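Local coordinates for ABC-type amino acid transport system, periplasmic component (Caldanaerobacter subterraneus subsp. tengcongensis MB4, PDB 4YMX), which serves as the periplasmic substrate-binding component of an amino acid ABC transporter and holds a bound arginine in its cleft, at residues Ser116-Tyr124 with Leu234-Lys245; Thr156-Ile164 with Asp213-Gly221. All coordinates share one frame; numbering follows the deposited sequence. Where two conformers were deposited one is given.

Interaction 1: Ser116-Tyr124 with Leu234-Lys245; sequences SVDFSDLYY and LDVVNEVIKELK
Asn238 of helix 231-247 reaches the edge strand 117-124 at Ser120 and Asp121. From CB, which lies 4.0 Å from Asp121 OD2, the side chain leaves with CG anti to its own carbonyl carbon, and this sets the amide against the Asp121 carboxylate, with CG 3.6 Å from Asp121 OD2. The two planes are 21° apart and stacked, although the side chains cross at about a right angle; the acceptors Asp121 OD2 and Asn238 OD1 are close but not bonded. OD1 takes the backbone N-H of Asp121 at 2.8 Å, a nearly straight bond (167° at the hydrogen) whose donor lies somewhat out of the carbonyl plane, and also touches Ser120 CB. At the other branch, ND2 donates to a water that in turn donates to Phe119 O. A second water donates to both Asp121 OD2 and Asn238 O.

Apolar groups of the helix meet the strand on either side of Asn238 in sequence. Leu234 CD1 approaches the strand backbone, 3.6 Å from Ser120 N, and Val237 CG1 meets Ser120 CB at 3.8 Å. Further along, Ile241 CG2 packs 4.1 Å from Tyr123 CB. Lys245, extended beyond CG, brings NZ to Leu122 O at 3.1 Å, in the carbonyl plane.

Strand and helix run almost parallel, 3° apart, with axes 7.7 Å from each other. Strand 222-227 pairs with 117-124 through backbone bonds such as Ser120 with Val224, and Val237 also touches Val224. Polar bonds to the strand backbone and aliphatic packing thus share the contact.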
loop_
_atom_site.group_PDB
_atom_site.type_symbol
_atom_site.label_atom_id
_atom_site.label_comp_id
_atom_site.label_asym_id
_atom_site.label_seq_id
_atom_site.Cartn_x
_atom_site.Cartn_y
_atom_site.Cartn_z
ATOM N N SER A 116 -9.043 -10.672 -12.098
ATOM C CA SER A 116 -10.045 -9.602 -12.148
ATOM C C SER A 116 -9.572 -8.338 -12.859
ATOM O O SER A 116 -10.350 -7.683 -13.553
ATOM C CB SER A 116 -10.506 -9.243 -10.732
ATOM O OG SER A 116 -11.147 -10.349 -10.116
ATOM N N VAL A 117 -8.304 -7.977 -12.656
ATOM C CA VAL A 117 -7.721 -6.780 -13.258
ATOM C C VAL A 117 -6.347 -7.110 -13.846
ATOM O O VAL A 117 -5.810 -8.192 -13.612
ATOM C CB VAL A 117 -7.600 -5.621 -12.236
ATOM C CG1 VAL A 117 -8.969 -5.241 -11.677
ATOM C CG2 VAL A 117 -6.629 -5.991 -11.109
ATOM N N ASP A 118 -5.782 -6.185 -14.620
ATOM C CA ASP A 118 -4.452 -6.383 -15.188
ATOM C C ASP A 118 -3.426 -5.522 -14.454
ATOM O O ASP A 118 -3.717 -4.393 -14.060
ATOM C CB ASP A 118 -4.441 -6.027 -16.678
ATOM C CG ASP A 118 -5.191 -7.027 -17.529
ATOM O OD1 ASP A 118 -5.334 -8.191 -17.106
ATOM O OD2 ASP A 118 -5.624 -6.648 -18.634
ATOM N N PHE A 119 -2.221 -6.053 -14.296
ATOM C CA PHE A 119 -1.163 -5.342 -13.580
ATOM C C PHE A 119 0.029 -5.003 -14.454
ATOM O O PHE A 119 0.425 -5.769 -15.343
ATOM C CB PHE A 119 -0.675 -6.148 -12.375
ATOM C CG PHE A 119 -1.643 -6.175 -11.237
ATOM C CD1 PHE A 119 -1.642 -5.165 -10.282
ATOM C CD2 PHE A 119 -2.557 -7.209 -11.118
ATOM C CE1 PHE A 119 -2.545 -5.192 -9.219
ATOM C CE2 PHE A 119 -3.457 -7.244 -10.064
ATOM C CZ PHE A 119 -3.452 -6.229 -9.113
ATOM N N SER A 120 0.608 -3.843 -14.173
ATOM C CA SER A 120 1.870 -3.445 -14.771
ATOM C C SER A 120 3.016 -4.281 -14.232
ATOM O O SER A 120 2.854 -5.095 -13.317
ATOM C CB SER A 120 2.137 -1.977 -14.449
ATOM O OG SER A 120 2.523 -1.843 -13.081
ATOM N N ASP A 121 4.190 -4.051 -14.802
ATOM C CA ASP A 121 5.422 -4.542 -14.212
ATOM C C ASP A 121 5.539 -3.995 -12.793
ATOM O O ASP A 121 4.986 -2.931 -12.476
ATOM C CB ASP A 121 6.618 -4.074 -15.042
ATOM C CG ASP A 121 6.634 -4.672 -16.436
ATOM O OD1 ASP A 121 6.349 -5.880 -16.569
ATOM O OD2 ASP A 121 6.957 -3.937 -17.392
ATOM N N LEU A 122 6.251 -4.716 -11.934
ATOM C CA LEU A 122 6.506 -4.225 -10.580
ATOM C C LEU A 122 7.307 -2.924 -10.625
ATOM O O LEU A 122 8.205 -2.762 -11.465
ATOM C CB LEU A 122 7.276 -5.259 -9.757
ATOM C CG LEU A 122 6.562 -6.557 -9.400
ATOM C CD1 LEU A 122 7.556 -7.532 -8.816
ATOM C CD2 LEU A 122 5.453 -6.291 -8.404
ATOM N N TYR A 123 6.989 -1.995 -9.725
ATOM C CA TYR A 123 7.752 -0.751 -9.638
ATOM C C TYR A 123 8.415 -0.553 -8.266
ATOM O O TYR A 123 9.165 0.409 -8.072
ATOM C CB TYR A 123 6.893 0.470 -10.008
ATOM C CG TYR A 123 5.746 0.718 -9.060
ATOM C CD1 TYR A 123 5.952 1.349 -7.837
ATOM C CD2 TYR A 123 4.452 0.321 -9.382
ATOM C CE1 TYR A 123 4.908 1.565 -6.962
ATOM C CE2 TYR A 123 3.397 0.549 -8.505
ATOM C CZ TYR A 123 3.638 1.168 -7.300
ATOM O OH TYR A 123 2.604 1.383 -6.420
ATOM N N TYR A 124 8.131 -1.443 -7.313
ATOM C CA TYR A 124 8.814 -1.417 -6.025
ATOM C C TYR A 124 8.625 -2.741 -5.303
ATOM O O TYR A 124 7.616 -3.402 -5.492
ATOM C CB TYR A 124 8.322 -0.245 -5.160
ATOM C CG TYR A 124 9.391 0.280 -4.219
ATOM C CD1 TYR A 124 10.555 0.842 -4.714
ATOM C CD2 TYR A 124 9.236 0.207 -2.845
ATOM C CE1 TYR A 124 11.545 1.319 -3.868
ATOM C CE2 TYR A 124 10.226 0.671 -1.984
ATOM C CZ TYR A 124 11.373 1.232 -2.505
ATOM O OH TYR A 124 12.370 1.703 -1.672
ATOM N N LEU A 234 -2.425 0.063 -20.119
ATOM C CA LEU A 234 -1.398 -0.787 -19.530
ATOM C C LEU A 234 -0.052 -0.599 -20.222
ATOM O O LEU A 234 0.983 -0.501 -19.564
ATOM C CB LEU A 234 -1.811 -2.258 -19.580
ATOM C CG LEU A 234 -0.828 -3.220 -18.907
ATOM C CD1 LEU A 234 -0.647 -2.845 -17.446
ATOM C CD2 LEU A 234 -1.324 -4.655 -19.049
ATOM N N ASP A 235 -0.066 -0.518 -21.549
ATOM C CA ASP A 235 1.179 -0.365 -22.296
ATOM C C ASP A 235 1.855 0.963 -21.984
ATOM O O ASP A 235 3.078 1.014 -21.800
ATOM C CB ASP A 235 0.939 -0.511 -23.802
ATOM C CG ASP A 235 0.754 -1.956 -24.230
ATOM O OD1 ASP A 235 1.037 -2.877 -23.433
ATOM O OD2 ASP A 235 0.321 -2.171 -25.383
ATOM N N VAL A 236 1.065 2.033 -21.913
ATOM C CA VAL A 236 1.598 3.335 -21.519
ATOM C C VAL A 236 2.178 3.295 -20.104
ATOM O O VAL A 236 3.268 3.823 -19.868
ATOM C CB VAL A 236 0.540 4.459 -21.632
ATOM C CG1 VAL A 236 1.058 5.749 -21.015
ATOM C CG2 VAL A 236 0.144 4.683 -23.102
ATOM N N VAL A 237 1.466 2.669 -19.172
ATOM C CA VAL A 237 1.950 2.576 -17.799
ATOM C C VAL A 237 3.288 1.842 -17.754
ATOM O O VAL A 237 4.237 2.300 -17.099
ATOM C CB VAL A 237 0.917 1.902 -16.861
ATOM C CG1 VAL A 237 1.533 1.605 -15.490
ATOM C CG2 VAL A 237 -0.296 2.795 -16.701
ATOM N N ASN A 238 3.387 0.736 -18.437
ATOM C CA ASN A 238 4.620 -0.012 -18.458
ATOM C C ASN A 238 5.746 0.751 -19.102
ATOM O O ASN A 238 6.825 0.682 -18.635
ATOM C CB ASN A 238 4.442 -1.364 -19.144
ATOM C CG ASN A 238 3.859 -2.399 -18.241
ATOM O OD1 ASN A 238 4.010 -2.348 -17.057
ATOM N ND2 ASN A 238 3.237 -3.351 -18.828
ATOM N N GLU A 239 5.449 1.487 -20.161
ATOM C CA GLU A 239 6.451 2.346 -20.793
ATOM C C GLU A 239 6.943 3.436 -19.840
ATOM O O GLU A 239 8.137 3.729 -19.782
ATOM C CB GLU A 239 5.895 2.982 -22.076
ATOM C CG GLU A 239 5.665 2.011 -23.233
ATOM C CD GLU A 239 4.997 2.671 -24.431
ATOM O OE1 GLU A 239 5.212 3.883 -24.649
ATOM O OE2 GLU A 239 4.249 1.977 -25.153
ATOM N N VAL A 240 6.025 4.045 -19.099
ATOM C CA VAL A 240 6.393 5.122 -18.180
ATOM C C VAL A 240 7.248 4.596 -17.031
ATOM O O VAL A 240 8.250 5.216 -16.669
ATOM C CB VAL A 240 5.140 5.853 -17.639
ATOM C CG1 VAL A 240 5.501 6.759 -16.469
ATOM C CG2 VAL A 240 4.475 6.639 -18.767
ATOM N N ILE A 241 6.866 3.451 -16.471
ATOM C CA ILE A 241 7.671 2.837 -15.415
ATOM C C ILE A 241 9.074 2.528 -15.934
ATOM O O ILE A 241 10.065 2.833 -15.273
ATOM C CB ILE A 241 7.023 1.566 -14.852
ATOM C CG1 ILE A 241 5.719 1.930 -14.141
ATOM C CG2 ILE A 241 7.983 0.849 -13.894
ATOM C CD1 ILE A 241 4.881 0.726 -13.764
ATOM N N LYS A 242 9.159 1.946 -17.125
ATOM C CA LYS A 242 10.465 1.661 -17.719
ATOM C C LYS A 242 11.265 2.939 -17.940
ATOM O O LYS A 242 12.457 2.997 -17.617
ATOM C CB LYS A 242 10.301 0.878 -19.025
ATOM C CG LYS A 242 10.371 -0.628 -18.838
ATOM C CD LYS A 242 10.596 -1.345 -20.167
ATOM C CE LYS A 242 10.756 -2.851 -19.974
ATOM N NZ LYS A 242 12.090 -3.226 -19.421
ATOM N N GLU A 243 10.636 3.977 -18.481
ATOM C CA GLU A 243 11.375 5.211 -18.734
ATOM C C GLU A 243 11.803 5.916 -17.445
ATOM O O GLU A 243 12.889 6.494 -17.387
ATOM C CB GLU A 243 10.595 6.146 -19.662
ATOM C CG GLU A 243 11.282 7.475 -19.965
ATOM C CD GLU A 243 12.608 7.339 -20.712
ATOM O OE1 GLU A 243 13.277 8.377 -20.870
ATOM O OE2 GLU A 243 12.981 6.220 -21.145
ATOM N N LEU A 244 10.973 5.857 -16.408
ATOM C CA LEU A 244 11.387 6.383 -15.108
ATOM C C LEU A 244 12.668 5.691 -14.653
ATOM O O LEU A 244 13.638 6.342 -14.256
ATOM C CB LEU A 244 10.287 6.177 -14.056
ATOM C CG LEU A 244 9.056 7.073 -14.165
ATOM C CD1 LEU A 244 7.998 6.623 -13.160
ATOM C CD2 LEU A 244 9.423 8.536 -13.953
ATOM N N LYS A 245 12.677 4.368 -14.737
ATOM C CA LYS A 245 13.834 3.594 -14.299
ATOM C C LYS A 245 15.068 3.868 -15.148
ATOM O O LYS A 245 16.175 4.028 -14.626
ATOM C CB LYS A 245 13.523 2.096 -14.306
ATOM C CG LYS A 245 12.567 1.642 -13.197
ATOM C CD LYS A 245 12.241 0.174 -13.379
ATOM C CE LYS A 245 11.352 -0.343 -12.259
ATOM N NZ LYS A 245 10.846 -1.712 -12.583
HETATM O O HOH W 1 2.175 -5.808 -17.461
HETATM O O HOH W 2 7.636 -1.332 -16.801
#

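Interaction 2: Thr156-Ile164 with Asp213-Gly221; sequences TSEEAAKKI and DEINNVENG. With ARG (arginine), chain C.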
loop_
_atom_site.group_PDB
_atom_site.type_symbol
_atom_site.label_atom_id
_atom_site.label_comp_id
_atom_site.label_asym_id
_atom_site.label_seq_id
_atom_site.Cartn_x
_atom_site.Cartn_y
_atom_site.Cartn_z
ATOM N N THR A 156 -2.911 -8.248 1.260
ATOM C CA THR A 156 -2.003 -9.363 1.507
ATOM C C THR A 156 -1.602 -9.432 2.984
ATOM O O THR A 156 -1.281 -10.507 3.497
ATOM C CB THR A 156 -0.747 -9.252 0.658
ATOM O OG1 THR A 156 -0.144 -7.975 0.893
ATOM C CG2 THR A 156 -1.100 -9.392 -0.820
ATOM N N SER A 157 -1.621 -8.292 3.667
ATOM C CA SER A 157 -1.352 -8.274 5.108
ATOM C C SER A 157 -2.420 -9.084 5.831
ATOM O O SER A 157 -2.110 -9.900 6.701
ATOM C CB SER A 157 -1.322 -6.833 5.626
ATOM O OG SER A 157 -0.355 -6.067 4.914
ATOM N N GLU A 158 -3.674 -8.874 5.453
ATOM C CA GLU A 158 -4.772 -9.669 5.991
ATOM C C GLU A 158 -4.613 -11.157 5.655
ATOM O O GLU A 158 -4.808 -12.019 6.512
ATOM C CB GLU A 158 -6.098 -9.128 5.462
ATOM C CG GLU A 158 -7.325 -9.963 5.819
ATOM C CD GLU A 158 -8.586 -9.335 5.297
ATOM O OE1 GLU A 158 -8.681 -9.139 4.064
ATOM O OE2 GLU A 158 -9.473 -9.008 6.113
ATOM N N GLU A 159 -4.250 -11.453 4.411
ATOM C CA GLU A 159 -3.976 -12.832 4.000
ATOM C C GLU A 159 -2.914 -13.487 4.885
ATOM O O GLU A 159 -3.043 -14.653 5.286
ATOM C CB GLU A 159 -3.513 -12.842 2.544
ATOM C CG GLU A 159 -3.217 -14.214 1.991
ATOM C CD GLU A 159 -2.714 -14.162 0.561
ATOM O OE1 GLU A 159 -3.064 -13.204 -0.166
ATOM O OE2 GLU A 159 -1.959 -15.077 0.171
ATOM N N ALA A 160 -1.864 -12.733 5.197
ATOM C CA ALA A 160 -0.782 -13.248 6.027
ATOM C C ALA A 160 -1.278 -13.536 7.444
ATOM O O ALA A 160 -0.993 -14.600 8.017
ATOM C CB ALA A 160 0.385 -12.263 6.044
ATOM N N ALA A 161 -2.034 -12.600 8.009
ATOM C CA ALA A 161 -2.513 -12.754 9.382
ATOM C C ALA A 161 -3.495 -13.908 9.532
ATOM O O ALA A 161 -3.541 -14.548 10.590
ATOM C CB ALA A 161 -3.133 -11.458 9.883
ATOM N N LYS A 162 -4.264 -14.190 8.480
ATOM C CA LYS A 162 -5.272 -15.254 8.536
ATOM C C LYS A 162 -4.661 -16.632 8.748
ATOM O O LYS A 162 -5.355 -17.564 9.162
ATOM C CB LYS A 162 -6.128 -15.265 7.271
ATOM C CG LYS A 162 -7.226 -14.230 7.252
ATOM C CD LYS A 162 -7.997 -14.307 5.936
ATOM C CE LYS A 162 -9.202 -13.386 5.929
ATOM N NZ LYS A 162 -9.915 -13.450 4.620
ATOM N N LYS A 163 -3.371 -16.760 8.465
ATOM C CA LYS A 163 -2.682 -18.041 8.600
ATOM C C LYS A 163 -2.185 -18.310 10.020
ATOM O O LYS A 163 -1.754 -19.423 10.332
ATOM C CB LYS A 163 -1.537 -18.130 7.593
ATOM C CG LYS A 163 -2.034 -18.186 6.160
ATOM C CD LYS A 163 -0.896 -18.339 5.164
ATOM C CE LYS A 163 -0.150 -17.032 4.980
ATOM N NZ LYS A 163 0.965 -17.161 4.001
ATOM N N ILE A 164 -2.250 -17.294 10.876
ATOM C CA ILE A 164 -1.809 -17.435 12.259
ATOM C C ILE A 164 -2.804 -18.307 13.019
ATOM O O ILE A 164 -4.004 -18.046 12.991
ATOM C CB ILE A 164 -1.694 -16.067 12.943
ATOM C CG1 ILE A 164 -0.601 -15.228 12.275
ATOM C CG2 ILE A 164 -1.422 -16.224 14.435
ATOM C CD1 ILE A 164 -0.706 -13.733 12.567
ATOM N N ASP A 213 10.310 -13.776 9.725
ATOM C CA ASP A 213 10.388 -14.452 8.434
ATOM C C ASP A 213 9.014 -14.930 7.974
ATOM O O ASP A 213 8.593 -14.694 6.838
ATOM C CB ASP A 213 11.325 -15.662 8.513
ATOM C CG ASP A 213 12.798 -15.280 8.500
ATOM O OD1 ASP A 213 13.119 -14.079 8.353
ATOM O OD2 ASP A 213 13.640 -16.200 8.616
ATOM N N GLU A 214 8.291 -15.572 8.875
ATOM C CA GLU A 214 7.113 -16.316 8.469
ATOM C C GLU A 214 5.900 -15.458 8.108
ATOM O O GLU A 214 5.010 -15.918 7.397
ATOM C CB GLU A 214 6.752 -17.349 9.533
ATOM C CG GLU A 214 7.764 -18.487 9.621
ATOM C CD GLU A 214 7.476 -19.423 10.768
ATOM O OE1 GLU A 214 8.010 -19.165 11.861
ATOM O OE2 GLU A 214 6.719 -20.409 10.572
ATOM N N ILE A 215 5.864 -14.211 8.567
ATOM C CA ILE A 215 4.727 -13.362 8.241
ATOM C C ILE A 215 4.810 -12.879 6.797
ATOM O O ILE A 215 3.811 -12.461 6.221
ATOM C CB ILE A 215 4.595 -12.164 9.215
ATOM C CG1 ILE A 215 3.181 -11.572 9.167
ATOM C CG2 ILE A 215 5.621 -11.088 8.890
ATOM C CD1 ILE A 215 2.120 -12.455 9.803
ATOM N N ASN A 216 5.998 -12.966 6.209
ATOM C CA ASN A 216 6.217 -12.466 4.854
ATOM C C ASN A 216 5.981 -13.522 3.764
ATOM O O ASN A 216 6.347 -13.321 2.602
ATOM C CB ASN A 216 7.627 -11.873 4.744
ATOM C CG ASN A 216 7.799 -10.982 3.526
ATOM O OD1 ASN A 216 6.911 -10.194 3.184
ATOM N ND2 ASN A 216 8.939 -11.128 2.845
ATOM N N ASN A 217 5.335 -14.627 4.123
ATOM C CA ASN A 217 5.083 -15.706 3.159
ATOM C C ASN A 217 3.848 -15.453 2.293
ATOM O O ASN A 217 2.950 -16.295 2.181
ATOM C CB ASN A 217 4.990 -17.068 3.857
ATOM C CG ASN A 217 6.315 -17.523 4.437
ATOM O OD1 ASN A 217 7.375 -16.975 4.127
ATOM N ND2 ASN A 217 6.259 -18.545 5.279
ATOM N N VAL A 218 3.790 -14.258 1.712
ATOM C CA VAL A 218 2.741 -13.886 0.768
ATOM C C VAL A 218 3.420 -13.275 -0.443
ATOM O O VAL A 218 4.628 -13.016 -0.417
ATOM C CB VAL A 218 1.757 -12.859 1.371
ATOM C CG1 VAL A 218 0.907 -13.510 2.439
ATOM C CG2 VAL A 218 2.527 -11.660 1.937
ATOM N N GLU A 219 2.656 -13.050 -1.505
ATOM C CA GLU A 219 3.182 -12.374 -2.684
ATOM C C GLU A 219 3.599 -10.949 -2.311
ATOM O O GLU A 219 2.953 -10.300 -1.478
ATOM C CB GLU A 219 2.151 -12.396 -3.824
ATOM C CG GLU A 219 1.914 -13.806 -4.381
ATOM C CD GLU A 219 0.552 -14.007 -5.016
ATOM O OE1 GLU A 219 0.496 -14.218 -6.250
ATOM O OE2 GLU A 219 -0.461 -13.986 -4.283
ATOM N N ASN A 220 4.696 -10.483 -2.903
ATOM C CA ASN A 220 5.269 -9.187 -2.559
ATOM C C ASN A 220 5.344 -8.258 -3.762
ATOM O O ASN A 220 5.112 -8.671 -4.903
ATOM C CB ASN A 220 6.677 -9.343 -1.958
ATOM C CG ASN A 220 6.736 -10.369 -0.829
ATOM O OD1 ASN A 220 7.366 -11.424 -0.975
ATOM N ND2 ASN A 220 6.093 -10.063 0.303
ATOM N N GLY A 221 5.663 -6.999 -3.492
ATOM C CA GLY A 221 5.864 -6.025 -4.547
ATOM C C GLY A 221 4.624 -5.205 -4.833
ATOM O O GLY A 221 3.514 -5.578 -4.450
HETATM N N ARG C . 0.523 -4.406 -0.569
HETATM C CA ARG C . -0.703 -4.818 0.165
HETATM C C ARG C . -1.760 -5.328 -0.798
HETATM O O ARG C . -1.602 -5.227 -2.014
HETATM C CB ARG C . -1.257 -3.644 0.973
HETATM C CG ARG C . -1.517 -2.397 0.151
HETATM C CD ARG C . -2.316 -1.366 0.933
HETATM N NE ARG C . -2.280 -0.067 0.277
HETATM C CZ ARG C . -2.884 1.023 0.734
HETATM N NH1 ARG C . -3.588 0.989 1.853
HETATM N NH2 ARG C . -2.786 2.151 0.057
HETATM O OXT ARG C . -2.789 -5.852 -0.375
HETATM O O HOH W 3 2.238 -7.956 -0.463
HETATM O O HOH W 4 -0.155 -13.863 -1.793
HETATM O O HOH W 5 1.663 -15.554 8.047
HETATM O O HOH W 6 2.462 -14.940 5.370
#
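Thr156 OG1 stands between its backbone N and carbonyl carbon (chi1 55°), a rotation that places it 3.3 Å from CA of the bound arginine and leaves CG2 4.2 Å from Glu219 O. Val218 has CG1 anti to its own carbonyl carbon (chi1 -70°), directing that methyl at helix 156-161, where it lies 3.9 Å from both Ala160 CB and Thr156 O. Glu159 runs past Val218 in the opposite direction, its extended chain carrying OE2 alongside CG1.

Ile215 CD1 continues the apolar patch, meeting Ala160 CB at 4.1 Å and crossing the Ile164 side chain to touch CD1. Beyond it, Val130 of strand 128-133 backs Ile215. Lys163 is bent at chi3, and its NZ lies 2.8 Å from O of Asn217, the central residue of an inverse gamma turn.

The helix follows strand 148-152 in one of the two lobes of this family 3 solute-binding protein, and its first residue belongs to the arginine pocket. Thr156 N donates to arginine OXT at 2.9 Å with an angle of 157°; Arg113, Thr108 and Glu193 are among the residues that also bond the ligand.

Water links the loop to this ligand-binding end: one molecule joins Thr156 OG1 to Glu219 O, and another donates to Glu159 OE2 and Glu219 OE2 while accepting from Glu219 N, bridging two carboxylates whose OE2 atoms are 4.8 Å apart. Glu219 OE1 is taken by Ala111 N.

The two interactions lie 24 Å apart between centres, in different lobes. Interaction 1 puts helix 231-247 beside the outermost strand 117-124 of one five-stranded sheet; interaction 2 sets helix 156-161, following strand 148-152 of the other, against the loop from strand 207-210 to strand 222-227. Along the chain the order is 116-124, 156-164, 213-221, 234-245, so the chain leaves the first lobe after 117-124 and returns to it at 222-227, the strand paired with 117-124. At this return Leu122 CD2 packs 3.8 Å from Gly221 C. Bound arginine has partners in both lobes, including Thr108 and Thr156, consistent with a ligand-bound, closed cleft.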